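Local coordinates for protein beta-hexosaminidase Amuc_2018 (Akkermansia muciniphila, PDB 6JEB) that hydrolyses terminal non-reducing N-acetylhexosamine residues from N-acetyl-beta-D-hexosaminides, including N-glycans and chitobiose, as a zinc-containing glycoside hydrolase of family 20, at residues K143-S146 and V147-R151; V174-C177 and A178-I182. All blocks are in the same frame, centred on the assembly; numbering follows the deposited sequence.

Interaction 1: K143-S146 and V147-R151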
ATOM      1  N   LYS A 143      10.645  -7.334 -24.484  1.00 12.88           N
ATOM      2  CA  LYS A 143      11.516  -6.219 -24.144  1.00 12.19           C
ATOM      3  C   LYS A 143      11.212  -5.633 -22.774  1.00 12.71           C
ATOM      4  O   LYS A 143      12.027  -4.859 -22.262  1.00 12.77           O
ATOM      5  CB  LYS A 143      11.502  -5.127 -25.215  1.00 12.80           C
ATOM      6  CG  LYS A 143      12.006  -5.567 -26.582  1.00 15.78           C
ATOM      7  CD  LYS A 143      12.144  -4.335 -27.482  1.00 18.87           C
ATOM      8  CE  LYS A 143      12.417  -4.670 -28.909  1.00 21.36           C
ATOM      9  NZ  LYS A 143      12.701  -3.409 -29.647  1.00 22.89           N
ATOM     10  N   LEU A 144      10.074  -5.974 -22.159  1.00 11.90           N
ATOM     11  CA  LEU A 144       9.899  -5.587 -20.766  1.00 11.96           C
ATOM     12  C   LEU A 144      11.001  -6.197 -19.912  1.00 11.49           C
ATOM     13  O   LEU A 144      11.535  -5.539 -19.011  1.00 12.38           O
ATOM     14  CB  LEU A 144       8.520  -6.009 -20.251  1.00 11.43           C
ATOM     15  CG  LEU A 144       7.329  -5.397 -20.996  1.00 11.79           C
ATOM     16  CD1 LEU A 144       6.033  -5.963 -20.438  1.00 12.97           C
ATOM     17  CD2 LEU A 144       7.341  -3.877 -20.867  1.00 13.71           C
ATOM     18  N   LYS A 145      11.362  -7.456 -20.192  1.00 12.67           N
ATOM     19  CA  LYS A 145      12.468  -8.094 -19.484  1.00 11.71           C
ATOM     20  C   LYS A 145      13.816  -7.584 -19.983  1.00 11.42           C
ATOM     21  O   LYS A 145      14.660  -7.160 -19.188  1.00 13.63           O
ATOM     22  CB  LYS A 145      12.387  -9.618 -19.629  1.00 12.85           C
ATOM     23  CG  LYS A 145      13.606 -10.368 -19.091  1.00 14.38           C
ATOM     24  CD  LYS A 145      13.778 -10.220 -17.584  1.00 15.28           C
ATOM     25  CE  LYS A 145      15.040 -10.943 -17.102  1.00 16.77           C
ATOM     26  NZ  LYS A 145      15.196 -10.899 -15.597  1.00 16.85           N
ATOM     27  N   SER A 146      14.037  -7.599 -21.299  1.00 12.67           N
ATOM     28  CA  SER A 146      15.390  -7.342 -21.791  1.00 12.76           C
ATOM     29  C   SER A 146      15.800  -5.884 -21.637  1.00 12.43           C
ATOM     30  O   SER A 146      17.001  -5.592 -21.517  1.00 14.42           O
ATOM     31  CB  SER A 146      15.531  -7.785 -23.244  1.00 13.67           C
ATOM     32  OG  SER A 146      14.708  -6.995 -24.079  1.00 15.02           O
ATOM     33  N   VAL A 147      14.832  -4.960 -21.647  1.00 12.45           N
ATOM     34  CA  VAL A 147      15.114  -3.528 -21.551  1.00 12.23           C
ATOM     35  C   VAL A 147      14.527  -2.909 -20.285  1.00 11.59           C
ATOM     36  O   VAL A 147      15.256  -2.361 -19.455  1.00 12.36           O
ATOM     37  CB  VAL A 147      14.617  -2.778 -22.800  1.00 13.55           C
ATOM     38  CG1 VAL A 147      14.898  -1.290 -22.661  1.00 14.61           C
ATOM     39  CG2 VAL A 147      15.274  -3.336 -24.066  1.00 15.50           C
ATOM     40  N   ALA A 148      13.201  -2.983 -20.125  1.00 11.97           N
ATOM     41  CA  ALA A 148      12.528  -2.176 -19.108  1.00 11.30           C
ATOM     42  C   ALA A 148      12.841  -2.608 -17.680  1.00 11.18           C
ATOM     43  O   ALA A 148      12.637  -1.812 -16.754  1.00 12.78           O
ATOM     44  CB  ALA A 148      11.015  -2.171 -19.355  1.00 12.51           C
ATOM     45  N   SER A 149      13.317  -3.835 -17.470  1.00 11.35           N
ATOM     46  CA  SER A 149      13.585  -4.328 -16.124  1.00 10.94           C
ATOM     47  C   SER A 149      15.000  -4.016 -15.651  1.00 12.38           C
ATOM     48  O   SER A 149      15.379  -4.448 -14.555  1.00 13.51           O
ATOM     49  CB  SER A 149      13.336  -5.843 -16.040  1.00 11.91           C
ATOM     50  OG  SER A 149      14.405  -6.580 -16.626  1.00 13.24           O
ATOM     51  N   ARG A 150      15.786  -3.289 -16.449  1.00 12.33           N
ATOM     52  CA  ARG A 150      17.197  -3.051 -16.181  1.00 12.42           C
ATOM     53  C   ARG A 150      17.499  -1.569 -16.287  1.00 13.23           C
ATOM     54  O   ARG A 150      16.964  -0.886 -17.162  1.00 14.81           O
ATOM     55  CB  ARG A 150      18.042  -3.782 -17.230  1.00 12.80           C
ATOM     56  CG  ARG A 150      17.968  -5.286 -17.082  1.00 13.50           C
ATOM     57  CD  ARG A 150      18.222  -6.025 -18.391  1.00 13.35           C
ATOM     58  NE  ARG A 150      18.434  -7.445 -18.135  1.00 13.19           N
ATOM     59  CZ  ARG A 150      18.586  -8.355 -19.088  1.00 13.35           C
ATOM     60  NH1 ARG A 150      18.518  -7.992 -20.369  1.00 15.10           N
ATOM     61  NH2 ARG A 150      18.800  -9.625 -18.760  1.00 15.71           N
ATOM     62  N   ARG A 151      18.369  -1.069 -15.408  1.00 11.84           N
ATOM     63  CA  ARG A 151      18.865   0.292 -15.546  1.00 12.07           C
ATOM     64  C   ARG A 151      20.365   0.329 -15.274  1.00 12.25           C
ATOM     65  O   ARG A 151      20.920  -0.543 -14.602  1.00 13.23           O
ATOM     66  CB  ARG A 151      18.096   1.300 -14.674  1.00 13.03           C
ATOM     67  CG  ARG A 151      18.314   1.149 -13.180  1.00 12.43           C
ATOM     68  CD  ARG A 151      17.619   2.277 -12.410  1.00 13.69           C
ATOM     69  NE  ARG A 151      17.850   2.187 -10.971  1.00 12.10           N
ATOM     70  CZ  ARG A 151      16.989   1.655 -10.109  1.00 10.99           C
ATOM     71  NH1 ARG A 151      15.826   1.159 -10.536  1.00 11.98           N
ATOM     72  NH2 ARG A 151      17.285   1.622  -8.817  1.00 12.31           N
TER
HETATM   73  O   HOH W   1      15.608  -8.185 -14.837  1.00 14.93           O

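Interaction 2: V174-C177 and A178-I182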
ATOM      1  N   VAL A 174       0.720 -14.253  -4.074  1.00 12.31           N
ATOM      2  CA  VAL A 174      -0.728 -14.158  -3.881  1.00 12.08           C
ATOM      3  C   VAL A 174      -1.203 -15.192  -2.862  1.00 13.24           C
ATOM      4  O   VAL A 174      -1.993 -14.886  -1.957  1.00 13.40           O
ATOM      5  CB  VAL A 174      -1.458 -14.293  -5.231  1.00 12.76           C
ATOM      6  CG1 VAL A 174      -2.931 -14.645  -5.020  1.00 14.53           C
ATOM      7  CG2 VAL A 174      -1.313 -13.015  -6.040  1.00 13.51           C
ATOM      8  N   ALA A 175      -0.735 -16.436  -2.995  1.00 12.69           N
ATOM      9  CA  ALA A 175      -1.160 -17.483  -2.070  1.00 12.18           C
ATOM     10  C   ALA A 175      -0.603 -17.239  -0.673  1.00 13.11           C
ATOM     11  O   ALA A 175      -1.295 -17.457   0.331  1.00 14.64           O
ATOM     12  CB  ALA A 175      -0.717 -18.848  -2.593  1.00 13.89           C
ATOM     13  N   TYR A 176       0.647 -16.783  -0.600  1.00 12.36           N
ATOM     14  CA  TYR A 176       1.274 -16.465   0.674  1.00 13.78           C
ATOM     15  C   TYR A 176       0.492 -15.377   1.397  1.00 13.26           C
ATOM     16  O   TYR A 176       0.204 -15.490   2.597  1.00 13.24           O
ATOM     17  CB  TYR A 176       2.713 -16.009   0.394  1.00 14.49           C
ATOM     18  CG  TYR A 176       3.585 -15.925   1.611  1.00 13.55           C
ATOM     19  CD1 TYR A 176       3.649 -14.759   2.366  1.00 13.63           C
ATOM     20  CD2 TYR A 176       4.351 -17.013   2.011  1.00 14.75           C
ATOM     21  CE1 TYR A 176       4.445 -14.681   3.489  1.00 15.06           C
ATOM     22  CE2 TYR A 176       5.144 -16.947   3.133  1.00 15.01           C
ATOM     23  CZ  TYR A 176       5.190 -15.780   3.868  1.00 14.83           C
ATOM     24  OH  TYR A 176       5.980 -15.732   4.991  1.00 16.92           O
ATOM     25  N   CYS A 177       0.102 -14.334   0.663  1.00 12.31           N
ATOM     26  CA  CYS A 177      -0.687 -13.256   1.246  1.00 12.69           C
ATOM     27  C   CYS A 177      -2.073 -13.733   1.656  1.00 12.37           C
ATOM     28  O   CYS A 177      -2.557 -13.366   2.733  1.00 13.37           O
ATOM     29  CB  CYS A 177      -0.777 -12.090   0.261  1.00 11.93           C
ATOM     30  SG  CYS A 177       0.765 -11.165   0.152  1.00 13.28           S
ATOM     31  N   ALA A 178      -2.733 -14.531   0.808  1.00 13.57           N
ATOM     32  CA  ALA A 178      -4.103 -14.952   1.099  1.00 13.07           C
ATOM     33  C   ALA A 178      -4.161 -15.743   2.396  1.00 13.73           C
ATOM     34  O   ALA A 178      -5.097 -15.581   3.191  1.00 15.10           O
ATOM     35  CB  ALA A 178      -4.667 -15.781  -0.059  1.00 15.25           C
ATOM     36  N   ALA A 179      -3.149 -16.585   2.638  1.00 14.19           N
ATOM     37  CA  ALA A 179      -3.089 -17.375   3.859  1.00 14.29           C
ATOM     38  C   ALA A 179      -2.927 -16.501   5.093  1.00 14.71           C
ATOM     39  O   ALA A 179      -3.175 -16.975   6.211  1.00 18.29           O
ATOM     40  CB  ALA A 179      -1.915 -18.351   3.778  1.00 15.72           C
ATOM     41  N   ARG A 180      -2.513 -15.247   4.908  1.00 14.00           N
ATOM     42  CA  ARG A 180      -2.287 -14.297   5.985  1.00 15.08           C
ATOM     43  C   ARG A 180      -3.284 -13.140   5.945  1.00 14.76           C
ATOM     44  O   ARG A 180      -3.048 -12.095   6.560  1.00 16.72           O
ATOM     45  CB  ARG A 180      -0.834 -13.812   5.958  1.00 15.79           C
ATOM     46  CG  ARG A 180       0.161 -14.960   6.176  1.00 16.14           C
ATOM     47  CD  ARG A 180       1.589 -14.659   5.667  1.00 17.04           C
ATOM     48  NE  ARG A 180       2.512 -15.746   6.013  1.00 16.80           N
ATOM     49  CZ  ARG A 180       2.558 -16.929   5.397  1.00 17.12           C
ATOM     50  NH1 ARG A 180       1.732 -17.196   4.393  1.00 16.39           N
ATOM     51  NH2 ARG A 180       3.424 -17.861   5.804  1.00 18.53           N
ATOM     52  N   GLY A 181      -4.402 -13.319   5.240  1.00 14.37           N
ATOM     53  CA  GLY A 181      -5.473 -12.347   5.251  1.00 15.84           C
ATOM     54  C   GLY A 181      -5.273 -11.137   4.370  1.00 14.96           C
ATOM     55  O   GLY A 181      -5.962 -10.130   4.556  1.00 16.38           O
ATOM     56  N   ILE A 182      -4.366 -11.199   3.399  1.00 12.49           N
ATOM     57  CA  ILE A 182      -3.963 -10.022   2.641  1.00 12.07           C
ATOM     58  C   ILE A 182      -4.307 -10.225   1.171  1.00 12.84           C
ATOM     59  O   ILE A 182      -3.912 -11.234   0.574  1.00 14.19           O
ATOM     60  CB  ILE A 182      -2.464  -9.744   2.843  1.00 11.95           C
ATOM     61  CG1 ILE A 182      -2.210  -9.338   4.303  1.00 12.97           C
ATOM     62  CG2 ILE A 182      -1.964  -8.669   1.882  1.00 12.74           C
ATOM     63  CD1 ILE A 182      -0.763  -9.526   4.756  1.00 13.55           C
TER
HETATM   64  O   HOH W   2      -3.792 -12.717  -1.839  1.00 15.76           O

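Interaction 1: K143-S146 and V147-R151
K143 O takes two backbone donors from the following turn, V147 N at 2.9 Å and A148 N at 3.1 Å, the second along a straighter N-H...O path (164°) and in the carbonyl plane. A148 N is five residues on, the spacing of a pi-type turn, and the helix widens across 144-146. Beyond it the chain enters strand 150-151, which pairs with strand 161-162 in a small hairpin of the catalytic domain. Side chains answer the carbonyls of K145 and S146. S149 OG, placed between its own backbone N and carbonyl carbon (chi1 77°), turns back to donate to a lone pair of K145 O at 2.6 Å. A water bridges the same hydroxyl to K145 NZ, giving to OG at 2.7 Å and accepting from the lysine. R150 runs extended from CG to NE back along the helix end, and NH1 reaches S146 O at 3.1 Å, with the oxygen 21° out of the guanidinium plane; K145 O lies over one guanidinium face. The NE side of R150 forms a salt bridge with E162. On the buried side, L144 CD2 packs 4.3 Å from A148 CB, and both side chains touch W134.

Interaction 2: V174-C177 and A178-I182
A Schellman motif ends helix 167-178 and turns the chain toward strand 183-187, the third strand of the family 20 TIM barrel. G181, with positive phi (79°), is its C-prime residue: I182 N bonds to C177 O at 2.9 Å, and G181 N closes the type I turn on A178 O at 3.1 Å. C177 O also accepts R180 N, the two donors arriving from opposite faces of its carbonyl plane. From within the turn R180 reaches back to stack on the ring of Y176. The guanidinium lies flat on one ring face, planes 7° apart and centres 3.4 Å apart, a cation-pi contact in which R180 CZ sits over the ring face, shifted from the centroid toward Y176 CZ. The tyrosine ring is carried there by a CG anti to the backbone N (chi1 -168°). NH1 of R180 meanwhile gives a hydrogen bond to Y176 O; Y176 thus meets the guanidinium twice, with its ring over a face and its carbonyl oxygen in the plane. D114 of helix 106-118 joins the pair, accepting from Y176 OH and forming a salt bridge with R180 NE. A leucine here, without ring or hydroxyl, would probably let the R180 guanidinium turn more freely and deprive D114 of one of its partners. C177 and I182 pack behind the turn, CB to CB 3.9 Å, and I182 CG2 lies 4.1 Å from C177 SG.

Overall arrangement
From the N terminus, the chain passes the domain built on the mixed sheet before entering the TIM barrel, where both contacts lie. Interaction 1 comes first, in the long excursion after strand 123-127; it closes a local turn from helix 143-148 into the hairpin of strands 150-151 and 161-162, against helix 195-200. The chain then runs through helix 167-178, and interaction 2 closes the turn from that helix into strand 183-187, beside helix 106-118 and strand 123-127. The two follow in series, neither nested nor crossed, with nearest atoms about 18 Å apart. Interaction 1 lies nearer the active site, A148 about 10 Å from D130 between side chains; interaction 2 lies away from the annotated sites.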